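Local structure of putative hydrolase YdeN (Bacillus subtilis, 1UXO) at residues 6-11 and 60-65; 26-31 and 178-183; 78-83 and 122-127; 94-99 and 184-189; 131-136 and 145-150. The protein probably acts as a hydrolase of the alpha/beta-hydrolase superfamily, relying on a serine-based charge relay system. The protein carries 2 engineered substitutions. All coordinates share one frame; numbering follows the deposited sequence. Where two conformers were deposited one is given.

Contact 1. Residues 6-11 and 60-65; sequences QVYIIH and QHTLHE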
# COMPACT_ATOMS: atom_id res chain seq x y z
N GLN A 6 7.53 8.71 10.02
CA GLN A 6 7.54 9.01 8.63
C GLN A 6 6.54 8.09 7.97
O GLN A 6 6.55 6.89 8.20
CB GLN A 6 8.95 8.75 8.03
CG GLN A 6 8.99 8.82 6.51
CD GLN A 6 8.85 10.23 5.99
OE1 GLN A 6 9.48 11.12 6.52
NE2 GLN A 6 7.99 10.44 4.99
N VAL A 7 5.69 8.64 7.12
CA VAL A 7 4.71 7.82 6.42
C VAL A 7 5.00 8.02 4.96
O VAL A 7 5.13 9.18 4.52
CB VAL A 7 3.30 8.30 6.70
CG1 VAL A 7 2.31 7.52 5.86
CG2 VAL A 7 3.02 8.21 8.18
N TYR A 8 5.13 6.95 4.21
CA TYR A 8 5.25 7.03 2.75
C TYR A 8 3.95 6.53 2.12
O TYR A 8 3.38 5.53 2.58
CB TYR A 8 6.43 6.23 2.23
CG TYR A 8 7.79 6.83 2.50
CD1 TYR A 8 8.16 8.06 1.94
CD2 TYR A 8 8.68 6.22 3.35
CE1 TYR A 8 9.45 8.59 2.18
CE2 TYR A 8 9.92 6.73 3.59
CZ TYR A 8 10.28 7.93 3.04
OH TYR A 8 11.54 8.43 3.31
N ILE A 9 3.51 7.20 1.07
CA ILE A 9 2.26 6.84 0.39
C ILE A 9 2.59 6.49 -1.05
O ILE A 9 3.23 7.30 -1.77
CB ILE A 9 1.26 7.98 0.48
CG1 ILE A 9 0.93 8.31 1.92
CG2 ILE A 9 -0.07 7.69 -0.34
CD1 ILE A 9 0.36 9.74 2.06
N ILE A 10 2.16 5.31 -1.49
CA ILE A 10 2.54 4.78 -2.82
C ILE A 10 1.29 4.41 -3.63
O ILE A 10 0.46 3.58 -3.22
CB ILE A 10 3.47 3.53 -2.68
CG1 ILE A 10 4.67 3.81 -1.80
CG2 ILE A 10 3.90 3.04 -4.10
CD1 ILE A 10 4.53 3.51 -0.35
N HIS A 11 1.20 4.99 -4.82
CA HIS A 11 0.05 4.87 -5.70
C HIS A 11 0.12 3.63 -6.59
O HIS A 11 1.04 2.86 -6.52
CB HIS A 11 -0.07 6.13 -6.59
CG HIS A 11 1.06 6.26 -7.57
ND1 HIS A 11 1.20 5.43 -8.66
CD2 HIS A 11 2.12 7.11 -7.59
CE1 HIS A 11 2.30 5.77 -9.33
NE2 HIS A 11 2.87 6.80 -8.71
N GLN A 60 15.49 3.75 0.89
CA GLN A 60 15.69 2.56 1.68
C GLN A 60 16.42 2.89 3.00
O GLN A 60 16.12 2.33 4.08
CB GLN A 60 16.54 1.66 0.79
CG GLN A 60 16.79 0.30 1.04
CD GLN A 60 17.48 -0.26 -0.17
OE1 GLN A 60 18.71 -0.12 -0.33
NE2 GLN A 60 16.69 -0.83 -1.07
N HIS A 61 17.33 3.83 2.91
CA HIS A 61 18.14 4.21 4.08
C HIS A 61 17.33 4.95 5.14
O HIS A 61 17.79 5.12 6.26
CB HIS A 61 19.32 5.06 3.61
CG HIS A 61 18.91 6.38 3.04
ND1 HIS A 61 18.69 6.57 1.68
CD2 HIS A 61 18.60 7.56 3.63
CE1 HIS A 61 18.31 7.81 1.47
NE2 HIS A 61 18.25 8.44 2.63
N THR A 62 16.12 5.41 4.81
CA THR A 62 15.26 6.13 5.75
C THR A 62 14.27 5.22 6.49
O THR A 62 13.49 5.71 7.28
CB THR A 62 14.43 7.23 5.04
OG1 THR A 62 13.41 6.63 4.23
CG2 THR A 62 15.29 8.03 4.03
N LEU A 63 14.26 3.92 6.23
CA LEU A 63 13.18 3.08 6.72
C LEU A 63 13.57 2.50 8.05
O LEU A 63 14.60 1.81 8.15
CB LEU A 63 12.92 1.91 5.80
CG LEU A 63 12.66 2.21 4.35
CD1 LEU A 63 12.61 0.90 3.56
CD2 LEU A 63 11.40 3.03 4.15
N HIS A 64 12.75 2.73 9.05
CA HIS A 64 13.08 2.36 10.39
C HIS A 64 11.79 1.90 11.09
O HIS A 64 10.73 1.81 10.46
CB HIS A 64 13.79 3.56 11.08
CG HIS A 64 13.05 4.86 10.97
ND1 HIS A 64 13.37 5.81 10.01
CD2 HIS A 64 12.02 5.38 11.69
CE1 HIS A 64 12.56 6.85 10.15
NE2 HIS A 64 11.73 6.62 11.16
N GLU A 65 11.87 1.69 12.42
CA GLU A 65 10.79 1.17 13.25
C GLU A 65 9.64 2.16 13.38
O GLU A 65 8.56 1.79 13.81
CB GLU A 65 11.35 0.84 14.65
CG GLU A 65 12.28 1.90 15.21
CD GLU A 65 13.67 1.93 14.55
OE1 GLU A 65 14.14 0.90 14.01
OE2 GLU A 65 14.31 3.01 14.51

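Contact 2. Residues 26-31 and 178-183; sequences KKRLLA and IVYDVL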
# COMPACT_ATOMS: atom_id res chain seq x y z
N LYS A 26 -1.94 13.02 3.22
CA LYS A 26 -0.76 13.78 3.59
C LYS A 26 -1.08 15.00 4.46
O LYS A 26 -0.46 15.18 5.53
CB LYS A 26 0.01 14.17 2.34
CG LYS A 26 1.19 15.11 2.55
CD LYS A 26 2.02 15.39 1.32
CE LYS A 26 3.25 16.25 1.65
NZ LYS A 26 3.66 16.87 0.41
N LYS A 27 -2.04 15.82 4.01
CA LYS A 27 -2.44 17.02 4.74
C LYS A 27 -3.12 16.71 6.09
O LYS A 27 -2.91 17.43 7.07
CB LYS A 27 -3.31 17.96 3.87
CG LYS A 27 -2.67 18.47 2.58
CD LYS A 27 -3.80 19.04 1.64
CE LYS A 27 -3.49 19.06 0.10
NZ LYS A 27 -4.76 18.98 -0.86
N ARG A 28 -3.88 15.61 6.17
CA ARG A 28 -4.55 15.23 7.42
C ARG A 28 -3.49 14.83 8.48
O ARG A 28 -3.57 15.19 9.64
CB ARG A 28 -5.59 14.16 7.17
CG ARG A 28 -6.26 13.67 8.44
CD ARG A 28 -7.13 14.81 9.11
NE ARG A 28 -7.68 14.35 10.37
CZ ARG A 28 -7.04 14.38 11.53
NH1 ARG A 28 -5.83 14.93 11.60
NH2 ARG A 28 -7.64 13.94 12.63
N LEU A 29 -2.46 14.13 8.02
CA LEU A 29 -1.34 13.75 8.86
C LEU A 29 -0.54 14.97 9.33
O LEU A 29 -0.13 15.05 10.51
CB LEU A 29 -0.49 12.71 8.13
CG LEU A 29 -1.06 11.29 8.09
CD1 LEU A 29 -0.34 10.44 7.03
CD2 LEU A 29 -0.98 10.62 9.48
N LEU A 30 -0.30 15.90 8.44
CA LEU A 30 0.37 17.15 8.75
C LEU A 30 -0.36 17.93 9.86
O LEU A 30 0.28 18.53 10.77
CB LEU A 30 0.52 17.98 7.47
CG LEU A 30 1.26 19.29 7.67
CD1 LEU A 30 2.66 19.01 8.20
CD2 LEU A 30 1.23 20.12 6.34
N ALA A 31 -1.68 17.85 9.86
CA ALA A 31 -2.49 18.50 10.92
C ALA A 31 -2.18 17.94 12.33
O ALA A 31 -2.40 18.64 13.36
CB ALA A 31 -3.97 18.35 10.61
N ILE A 178 -10.87 6.21 6.85
CA ILE A 178 -10.50 4.90 7.44
C ILE A 178 -8.99 4.66 7.40
O ILE A 178 -8.46 4.15 8.38
CB ILE A 178 -11.27 3.75 6.83
CG1 ILE A 178 -10.91 2.47 7.60
CG2 ILE A 178 -11.03 3.60 5.31
CD1 ILE A 178 -11.95 1.43 7.46
N VAL A 179 -8.30 5.05 6.32
CA VAL A 179 -6.87 4.87 6.26
C VAL A 179 -6.16 5.70 7.32
O VAL A 179 -5.26 5.22 8.01
CB VAL A 179 -6.26 5.16 4.84
CG1 VAL A 179 -4.79 4.88 4.87
CG2 VAL A 179 -6.89 4.26 3.84
N TYR A 180 -6.57 6.96 7.48
CA TYR A 180 -5.95 7.83 8.48
C TYR A 180 -6.16 7.26 9.91
O TYR A 180 -5.25 7.25 10.76
CB TYR A 180 -6.48 9.28 8.35
CG TYR A 180 -6.19 10.06 9.57
CD1 TYR A 180 -4.91 10.61 9.78
CD2 TYR A 180 -7.13 10.18 10.60
CE1 TYR A 180 -4.60 11.28 10.96
CE2 TYR A 180 -6.83 10.84 11.77
CZ TYR A 180 -5.57 11.37 11.94
OH TYR A 180 -5.29 11.99 13.13
N ASP A 181 -7.38 6.81 10.18
CA ASP A 181 -7.71 6.29 11.51
C ASP A 181 -6.98 4.95 11.84
O ASP A 181 -6.45 4.78 12.96
CB ASP A 181 -9.20 6.15 11.69
CG ASP A 181 -9.90 7.52 11.86
OD1 ASP A 181 -9.32 8.48 12.44
OD2 ASP A 181 -11.04 7.71 11.45
N VAL A 182 -6.92 4.05 10.88
CA VAL A 182 -6.19 2.77 11.08
C VAL A 182 -4.71 3.06 11.32
O VAL A 182 -4.10 2.55 12.27
CB VAL A 182 -6.41 1.79 9.93
CG1 VAL A 182 -5.48 0.59 10.07
CG2 VAL A 182 -7.89 1.33 9.90
N LEU A 183 -4.15 3.95 10.52
CA LEU A 183 -2.76 4.37 10.68
C LEU A 183 -2.50 4.96 12.04
O LEU A 183 -1.54 4.59 12.75
CB LEU A 183 -2.41 5.38 9.55
CG LEU A 183 -0.99 5.80 9.41
CD1 LEU A 183 -0.06 4.59 9.18
CD2 LEU A 183 -0.87 6.86 8.33

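Contact 3. Residues 78-83 and 122-127; sequences AILRFL and QKIIES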
# COMPACT_ATOMS: atom_id res chain seq x y z
N ALA A 78 4.03 -4.23 -5.15
CA ALA A 78 5.33 -3.63 -5.25
C ALA A 78 6.05 -3.50 -3.91
O ALA A 78 7.19 -3.95 -3.77
CB ALA A 78 5.24 -2.26 -5.92
N ILE A 79 5.37 -2.99 -2.91
CA ILE A 79 6.03 -2.85 -1.61
C ILE A 79 6.21 -4.25 -0.97
O ILE A 79 7.15 -4.45 -0.23
CB ILE A 79 5.33 -1.84 -0.66
CG1 ILE A 79 3.94 -2.22 -0.32
CG2 ILE A 79 5.48 -0.36 -1.15
CD1 ILE A 79 3.45 -1.36 0.99
N LEU A 80 5.34 -5.23 -1.27
CA LEU A 80 5.53 -6.60 -0.76
C LEU A 80 6.83 -7.21 -1.33
O LEU A 80 7.65 -7.83 -0.59
CB LEU A 80 4.32 -7.52 -1.07
CG LEU A 80 3.01 -7.16 -0.38
CD1 LEU A 80 1.90 -8.04 -0.87
CD2 LEU A 80 3.14 -7.18 1.11
N ARG A 81 7.05 -7.04 -2.62
CA ARG A 81 8.29 -7.50 -3.22
C ARG A 81 9.49 -6.76 -2.65
O ARG A 81 10.56 -7.36 -2.46
CB ARG A 81 8.26 -7.37 -4.70
CG ARG A 81 7.32 -8.30 -5.36
CD ARG A 81 7.86 -9.77 -5.27
NE ARG A 81 6.95 -10.64 -5.94
CZ ARG A 81 6.81 -11.93 -5.71
NH1 ARG A 81 7.58 -12.57 -4.83
NH2 ARG A 81 5.87 -12.55 -6.41
N PHE A 82 9.35 -5.46 -2.43
CA PHE A 82 10.40 -4.65 -1.80
C PHE A 82 10.77 -5.18 -0.44
O PHE A 82 11.97 -5.35 -0.13
CB PHE A 82 9.91 -3.21 -1.76
CG PHE A 82 10.89 -2.24 -1.27
CD1 PHE A 82 12.05 -1.99 -1.97
CD2 PHE A 82 10.62 -1.51 -0.10
CE1 PHE A 82 12.98 -1.03 -1.46
CE2 PHE A 82 11.52 -0.54 0.38
CZ PHE A 82 12.70 -0.32 -0.31
N LEU A 83 9.79 -5.45 0.41
CA LEU A 83 10.08 -5.93 1.77
C LEU A 83 10.70 -7.30 1.74
O LEU A 83 11.53 -7.60 2.60
CB LEU A 83 8.81 -6.02 2.59
CG LEU A 83 8.11 -4.68 2.83
CD1 LEU A 83 6.81 -5.02 3.50
CD2 LEU A 83 8.95 -3.80 3.70
N GLN A 122 6.28 -15.10 5.60
CA GLN A 122 6.90 -14.95 6.90
C GLN A 122 7.82 -13.71 6.93
O GLN A 122 7.84 -12.96 7.89
CB GLN A 122 7.68 -16.23 7.27
CG GLN A 122 8.35 -16.13 8.64
CD GLN A 122 9.04 -17.44 9.09
OE1 GLN A 122 8.88 -18.50 8.46
NE2 GLN A 122 9.81 -17.35 10.17
N LYS A 123 8.54 -13.47 5.87
CA LYS A 123 9.41 -12.32 5.77
C LYS A 123 8.56 -11.03 5.82
O LYS A 123 8.92 -10.07 6.50
CB LYS A 123 10.19 -12.39 4.46
CG LYS A 123 11.08 -11.13 4.20
CD LYS A 123 12.23 -10.98 5.24
CE LYS A 123 13.35 -9.95 4.79
NZ LYS A 123 12.84 -8.59 4.84
N ILE A 124 7.46 -10.99 5.08
CA ILE A 124 6.56 -9.83 5.14
C ILE A 124 5.99 -9.59 6.54
O ILE A 124 6.01 -8.46 7.01
CB ILE A 124 5.44 -9.97 4.09
CG1 ILE A 124 6.07 -9.99 2.71
CG2 ILE A 124 4.37 -8.89 4.29
CD1 ILE A 124 5.16 -10.58 1.64
N ILE A 125 5.51 -10.64 7.20
CA ILE A 125 5.05 -10.55 8.54
C ILE A 125 6.13 -9.98 9.48
O ILE A 125 5.88 -9.07 10.28
CB ILE A 125 4.46 -11.91 9.06
CG1 ILE A 125 3.15 -12.21 8.33
CG2 ILE A 125 4.20 -11.81 10.61
CD1 ILE A 125 2.67 -13.62 8.48
N GLU A 126 7.37 -10.45 9.33
CA GLU A 126 8.45 -10.02 10.18
C GLU A 126 8.98 -8.64 9.83
O GLU A 126 9.72 -8.10 10.57
CB GLU A 126 9.58 -11.06 10.14
CG GLU A 126 9.12 -12.27 10.93
CD GLU A 126 10.01 -13.47 10.86
OE1 GLU A 126 11.09 -13.37 10.26
OE2 GLU A 126 9.60 -14.51 11.43
N SER A 127 8.58 -8.11 8.70
CA SER A 127 9.05 -6.83 8.20
C SER A 127 8.20 -5.60 8.60
O SER A 127 8.64 -4.46 8.43
CB SER A 127 9.14 -6.87 6.66
OG SER A 127 10.19 -7.75 6.28

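Contact 4. Residues 94-99 and 184-189; sequences GIILVS and TSYFSK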
# COMPACT_ATOMS: atom_id res chain seq x y z
N GLY A 94 4.73 -0.24 10.17
CA GLY A 94 3.57 -0.91 9.62
C GLY A 94 3.31 -0.62 8.18
O GLY A 94 3.96 0.25 7.57
N ILE A 95 2.37 -1.38 7.65
CA ILE A 95 1.90 -1.26 6.26
C ILE A 95 0.38 -1.32 6.21
O ILE A 95 -0.29 -2.04 7.00
CB ILE A 95 2.50 -2.36 5.34
CG1 ILE A 95 2.07 -3.76 5.76
CG2 ILE A 95 4.01 -2.26 5.21
CD1 ILE A 95 2.64 -4.85 4.83
N ILE A 96 -0.19 -0.51 5.34
CA ILE A 96 -1.59 -0.56 5.05
C ILE A 96 -1.74 -0.70 3.54
O ILE A 96 -1.21 0.12 2.78
CB ILE A 96 -2.28 0.69 5.54
CG1 ILE A 96 -2.16 0.84 7.05
CG2 ILE A 96 -3.74 0.62 5.22
CD1 ILE A 96 -2.78 2.15 7.59
N LEU A 97 -2.42 -1.74 3.14
CA LEU A 97 -2.55 -2.09 1.72
C LEU A 97 -3.97 -1.86 1.30
O LEU A 97 -4.85 -2.70 1.54
CB LEU A 97 -2.12 -3.53 1.48
CG LEU A 97 -0.78 -3.90 2.12
CD1 LEU A 97 -0.45 -5.38 1.93
CD2 LEU A 97 0.32 -3.06 1.54
N VAL A 98 -4.21 -0.71 0.66
CA VAL A 98 -5.54 -0.37 0.15
C VAL A 98 -5.78 -1.02 -1.21
O VAL A 98 -5.03 -0.77 -2.15
CB VAL A 98 -5.77 1.14 0.10
CG1 VAL A 98 -7.21 1.42 -0.17
CG2 VAL A 98 -5.36 1.75 1.44
N SER A 99 -6.78 -1.89 -1.26
CA SER A 99 -7.07 -2.72 -2.43
C SER A 99 -5.90 -3.58 -2.80
O SER A 99 -5.60 -3.75 -4.00
CB SER A 99 -7.49 -1.86 -3.58
OG SER A 99 -8.49 -0.98 -3.19
N THR A 184 -3.34 5.90 12.43
CA THR A 184 -3.17 6.57 13.70
C THR A 184 -3.24 5.60 14.89
O THR A 184 -2.56 5.82 15.91
CB THR A 184 -4.20 7.74 13.77
OG1 THR A 184 -3.77 8.74 12.84
CG2 THR A 184 -4.17 8.45 15.14
N SER A 185 -4.06 4.56 14.80
CA SER A 185 -4.18 3.57 15.87
C SER A 185 -2.83 2.84 16.08
O SER A 185 -2.47 2.45 17.21
CB SER A 185 -5.34 2.61 15.61
OG SER A 185 -5.01 1.59 14.65
N TYR A 186 -2.07 2.70 15.01
CA TYR A 186 -0.74 2.12 15.12
C TYR A 186 0.20 2.97 15.96
O TYR A 186 1.15 2.44 16.56
CB TYR A 186 -0.09 2.02 13.76
CG TYR A 186 -0.70 1.10 12.74
CD1 TYR A 186 -1.73 0.20 13.05
CD2 TYR A 186 -0.19 1.10 11.45
CE1 TYR A 186 -2.26 -0.65 12.04
CE2 TYR A 186 -0.64 0.24 10.51
CZ TYR A 186 -1.71 -0.62 10.83
OH TYR A 186 -2.10 -1.46 9.82
N PHE A 187 0.05 4.29 15.87
CA PHE A 187 0.95 5.21 16.57
C PHE A 187 0.71 5.16 18.09
O PHE A 187 1.66 5.34 18.87
CB PHE A 187 0.76 6.66 16.11
CG PHE A 187 0.91 6.89 14.61
CD1 PHE A 187 1.58 6.01 13.79
CD2 PHE A 187 0.35 8.02 14.05
CE1 PHE A 187 1.69 6.26 12.45
CE2 PHE A 187 0.49 8.30 12.72
CZ PHE A 187 1.16 7.42 11.90
N SER A 188 -0.54 4.96 18.48
CA SER A 188 -0.89 4.91 19.92
C SER A 188 -0.40 3.62 20.51
O SER A 188 0.06 3.58 21.64
CB SER A 188 -2.39 5.04 20.19
OG SER A 188 -3.17 4.21 19.34
N LYS A 189 -0.51 2.55 19.73
CA LYS A 189 0.06 1.27 20.13
C LYS A 189 1.58 1.41 20.23
O LYS A 189 2.24 0.62 20.91
CB LYS A 189 -0.28 0.16 19.11
CG LYS A 189 -1.73 -0.38 19.14
CD LYS A 189 -2.09 -0.90 17.73
CE LYS A 189 -3.32 -1.80 17.69
NZ LYS A 189 -3.30 -2.61 16.43

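Contact 5. Residues 131-136 and 145-150; sequences RAVIAS and SFSKDL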
# COMPACT_ATOMS: atom_id res chain seq x y z
N ARG A 131 -0.03 -4.55 10.47
CA ARG A 131 -0.42 -4.81 9.07
C ARG A 131 -1.94 -4.80 8.90
O ARG A 131 -2.65 -5.42 9.69
CB ARG A 131 0.15 -6.14 8.60
CG ARG A 131 1.63 -6.38 8.89
CD ARG A 131 2.15 -7.82 8.62
NE ARG A 131 1.47 -8.75 9.53
CZ ARG A 131 1.76 -8.93 10.82
NH1 ARG A 131 2.76 -8.24 11.40
NH2 ARG A 131 1.05 -9.79 11.54
N ALA A 132 -2.40 -4.13 7.85
CA ALA A 132 -3.81 -4.05 7.50
C ALA A 132 -4.01 -3.98 6.01
O ALA A 132 -3.12 -3.49 5.27
CB ALA A 132 -4.47 -2.84 8.16
N VAL A 133 -5.13 -4.55 5.60
CA VAL A 133 -5.67 -4.48 4.24
C VAL A 133 -7.07 -3.82 4.29
O VAL A 133 -7.95 -4.20 5.11
CB VAL A 133 -5.79 -5.85 3.62
CG1 VAL A 133 -6.44 -5.77 2.23
CG2 VAL A 133 -4.44 -6.51 3.54
N ILE A 134 -7.27 -2.80 3.48
CA ILE A 134 -8.58 -2.13 3.38
C ILE A 134 -9.09 -2.41 1.99
O ILE A 134 -8.37 -2.17 1.01
CB ILE A 134 -8.40 -0.63 3.56
CG1 ILE A 134 -7.76 -0.39 4.94
CG2 ILE A 134 -9.72 0.08 3.35
CD1 ILE A 134 -7.49 1.04 5.32
N ALA A 135 -10.28 -2.93 1.88
CA ALA A 135 -10.78 -3.39 0.59
C ALA A 135 -12.23 -3.17 0.43
O ALA A 135 -13.01 -3.27 1.39
CB ALA A 135 -10.45 -4.89 0.38
N SER A 136 -12.63 -2.92 -0.80
CA SER A 136 -14.04 -2.65 -1.14
C SER A 136 -14.75 -3.87 -1.65
O SER A 136 -14.30 -4.50 -2.60
CB SER A 136 -14.10 -1.54 -2.21
OG SER A 136 -15.39 -1.47 -2.85
N SER A 145 -12.22 -10.70 -2.75
CA SER A 145 -11.66 -11.99 -2.32
C SER A 145 -10.14 -12.03 -2.41
O SER A 145 -9.48 -12.69 -1.61
CB SER A 145 -12.25 -13.13 -3.17
OG SER A 145 -11.90 -12.97 -4.52
N PHE A 146 -9.58 -11.35 -3.40
CA PHE A 146 -8.12 -11.29 -3.54
C PHE A 146 -7.46 -10.53 -2.37
O PHE A 146 -6.32 -10.85 -1.93
CB PHE A 146 -7.74 -10.56 -4.82
CG PHE A 146 -8.00 -11.30 -6.12
CD1 PHE A 146 -9.06 -12.21 -6.31
CD2 PHE A 146 -7.19 -11.01 -7.18
CE1 PHE A 146 -9.28 -12.83 -7.54
CE2 PHE A 146 -7.39 -11.61 -8.45
CZ PHE A 146 -8.42 -12.53 -8.62
N SER A 147 -8.15 -9.51 -1.87
CA SER A 147 -7.64 -8.70 -0.77
C SER A 147 -7.80 -9.46 0.55
O SER A 147 -6.93 -9.44 1.40
CB SER A 147 -8.35 -7.34 -0.70
OG SER A 147 -8.05 -6.56 -1.84
N LYS A 148 -8.91 -10.17 0.70
CA LYS A 148 -9.13 -10.98 1.88
C LYS A 148 -8.10 -12.15 1.94
O LYS A 148 -7.55 -12.43 3.00
CB LYS A 148 -10.59 -11.53 1.88
CG LYS A 148 -10.89 -12.37 3.13
CD LYS A 148 -12.38 -12.58 3.37
CE LYS A 148 -12.69 -12.80 4.85
NZ LYS A 148 -14.14 -12.74 5.28
N ASP A 149 -7.83 -12.75 0.77
CA ASP A 149 -6.84 -13.83 0.60
C ASP A 149 -5.49 -13.31 1.05
O ASP A 149 -4.82 -13.94 1.86
CB ASP A 149 -6.75 -14.19 -0.88
CG ASP A 149 -5.83 -15.41 -1.23
OD1 ASP A 149 -5.35 -16.15 -0.32
OD2 ASP A 149 -5.47 -15.64 -2.43
N LEU A 150 -5.10 -12.13 0.57
CA LEU A 150 -3.82 -11.56 0.95
C LEU A 150 -3.75 -11.27 2.46
O LEU A 150 -2.72 -11.57 3.12
CB LEU A 150 -3.58 -10.25 0.15
CG LEU A 150 -2.40 -9.42 0.58
CD1 LEU A 150 -1.12 -10.24 0.51
CD2 LEU A 150 -2.26 -8.16 -0.19

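Contact 1. Residues 6-11 and 60-65
T62, the last residue of the 3-10 segment 60-62, sets its hydroxyl against the phenol of Y8, with T62 OG1 and Y8 OH 2.8 Å apart. The threonine oxygen lies at the edge of the ring, near its plane, and it is also hydrogen-bonded to Y59 O, so two groups converge on one small polar atom. With chi1 of Y8 at -73°, CG lies opposite the carbonyl carbon and the ring reaches out from the strand to the loop. A phenylalanine at Y8 would probably leave T62 OG1 without its partner from the strand. L63 follows, bringing CD2 to 4.0 Å from Y8 CE2 in an oblique apolar approach.

The loop holding these residues runs from helix 49-57 into strand 67-72, which pairs in parallel with strand 6-10 in the central sheet of this alpha/beta-hydrolase fold; the contact thus links a strand to the chain that leads into its neighbour. Strand 35-39, on the other side, contributes D37, whose carboxylate binds Q6 NE2 and steadies an amide that sits 3.6 Å above one face of the Y8 ring, toward its rim. H64 then turns back on the loop, its ND1 making a weak bond of 2.7 Å to T62 O, while NE2 bonds to T4 O.

Contact 2. Residues 26-31 and 178-183
The helical segments 26-31 and 178-183 pass with their axes 10.6 Å apart and their directions 41° from parallel, L29 and Y180 having the nearest CA atoms. R28 lies over one face of the Y180 ring: its CG makes a CH-pi contact 3.8 Å from the ring centroid. A bend at chi2 (66°) then carries the guanidinium over the ring as well, where CZ forms an off-centre cation-pi contact 3.9 Å from the centroid, the two planes 33° apart. L29 takes the edge of that ring, with CD2 3.9 Å from Y180 CD1, while its CD1 meets L183 CD2 at 3.8 Å.

A leucine in place of Y180 would probably deprive the R28 cation of its aromatic face and D32 of a hydrogen-bonding hydroxyl. The phenol oxygen lies over the guanidinium at an angle too poor for a hydrogen bond. D32 instead holds both ends, by a salt bridge to R28 NH1 and a hydrogen bond to Y180 OH, so its carboxylate is likely to favour a charged R28 held over the ring.

Contact 3. Residues 78-83 and 122-127
L80 lays its CD2 methyl against both arms of I124, 3.8 Å from the I124 CG2 methyl and 4.0 Å from I124 CD1 at the end of the longer arm, the two side chains crossing at about a right angle. The helices do the same: segments 78-83 and 122-127 are inclined at 91° with axes 9.6 Å apart. One turn on, L83 CB meets S127 CB at 4.2 Å.

The polar part is carried by K123. Bends at chi2 (65°) and chi4 fold its chain round so that NZ bonds to L83 O at 2.8 Å, nearly straight in line with the carbonyl (165°). NZ also bonds to S127 OG at 3.1 Å and to L86 O, and S127 OG in turn bonds to K123 O at 2.7 Å. The ammonium group is thereby gripped by three oxygens, and its charge probably suits the carboxyl-terminal end of helix 75-84.

That helix follows the predicted nucleophile S73, about 12 Å from L80 between side chains, which is the strand-turn-helix order of the nucleophile elbow in alpha/beta hydrolases.

Contact 4. Residues 94-99 and 184-189
Y186 has CG opposite the carbonyl carbon (chi1 -65°), which extends its ring from helix 184-188 to strand 94-98, and I96 takes a similar rotation (chi1 -62°) that puts CG1 beside the phenol. I96 CG1 makes an oblique apolar contact with Y186 CE2 at 3.8 Å and also lies 3.6 Å from Y186 OH. The segment axes run nearly antiparallel, 10.2 Å apart, and the ring bridges helix and strand.

G94 has a part in this fit: a beta carbon there would come within about 3.1 Å of Y186 CE2, too close for comfort. Elsewhere the ring stacks on H130 and touches Y68 and A132, all belonging to adjoining strands. On the helix itself, S188 OG bonds to S185 O.

The phenol gives a weak hydrogen bond to I95 O, 3.4 Å from OH and at the edge of the ring. Because I95 is already paired with A132 through the backbone of the sheet, Y186 is a supplementary donor, so the position of the ring probably depends more on packing than on this long bond.

Contact 5. Residues 131-136 and 145-150
This is plain packing of a helix on the strand before it, within the beta-alpha-beta unit formed by strand 128-136, helix 144-153 and strand 157-161. The nearest CA atoms are those of A135 and S147, 6.3 Å apart. Two residues on one face of the strand, V133 and A135, receive S147 of the helix. A135 CB and S147 CB lie 3.4 Å apart, tighter than usual for two carbons, and S147 OG follows at 3.7 Å from A135 CB. V133 points its CG1 branch at the same serine, 3.8 Å from S147 CB and 3.8 Å from S147 O; chi1 of 176° places that methyl opposite the backbone N. On the other face of the strand, I134 packs on V179 of helix 177-188, so the sheet is sandwiched between helices here.

The site is not far away: the S147 side chain lies about 6 Å from that of D139 and about 8 Å from that of H166, two predicted members of the charge relay system. No hydrogen bond crosses the contact. The buried hydroxyl of S147 bonds instead to G100 O, in the chain that follows strand 92-98, which leaves the serine's carbon to meet the strand and lets small side chains bring helix and sheet close.

How the contacts relate
Contacts 2, 3, 4 and 5 are buried, whereas contact 1 lies partly buried where a loop meets the sheet. Contacts 2 and 4 share helix 177-188, one joining it to helix 22-31 and the other to strand 92-98; L183 of contact 2 packs on I96 of contact 4. Contacts 4 and 5 involve neighbouring strands, joined by probable backbone hydrogen bonds from L97 to A132 and from S99 to I134. Contact 3 meets contact 4 through I79 and L97, and contact 1 through F82 and L63. Their chemistry follows position: charge appears in the helix pairs of contacts 2 and 3, phenol hydroxyls meet oxygens in contacts 1 and 4, and contact 5, close to two of the predicted catalytic residues, is bare packing.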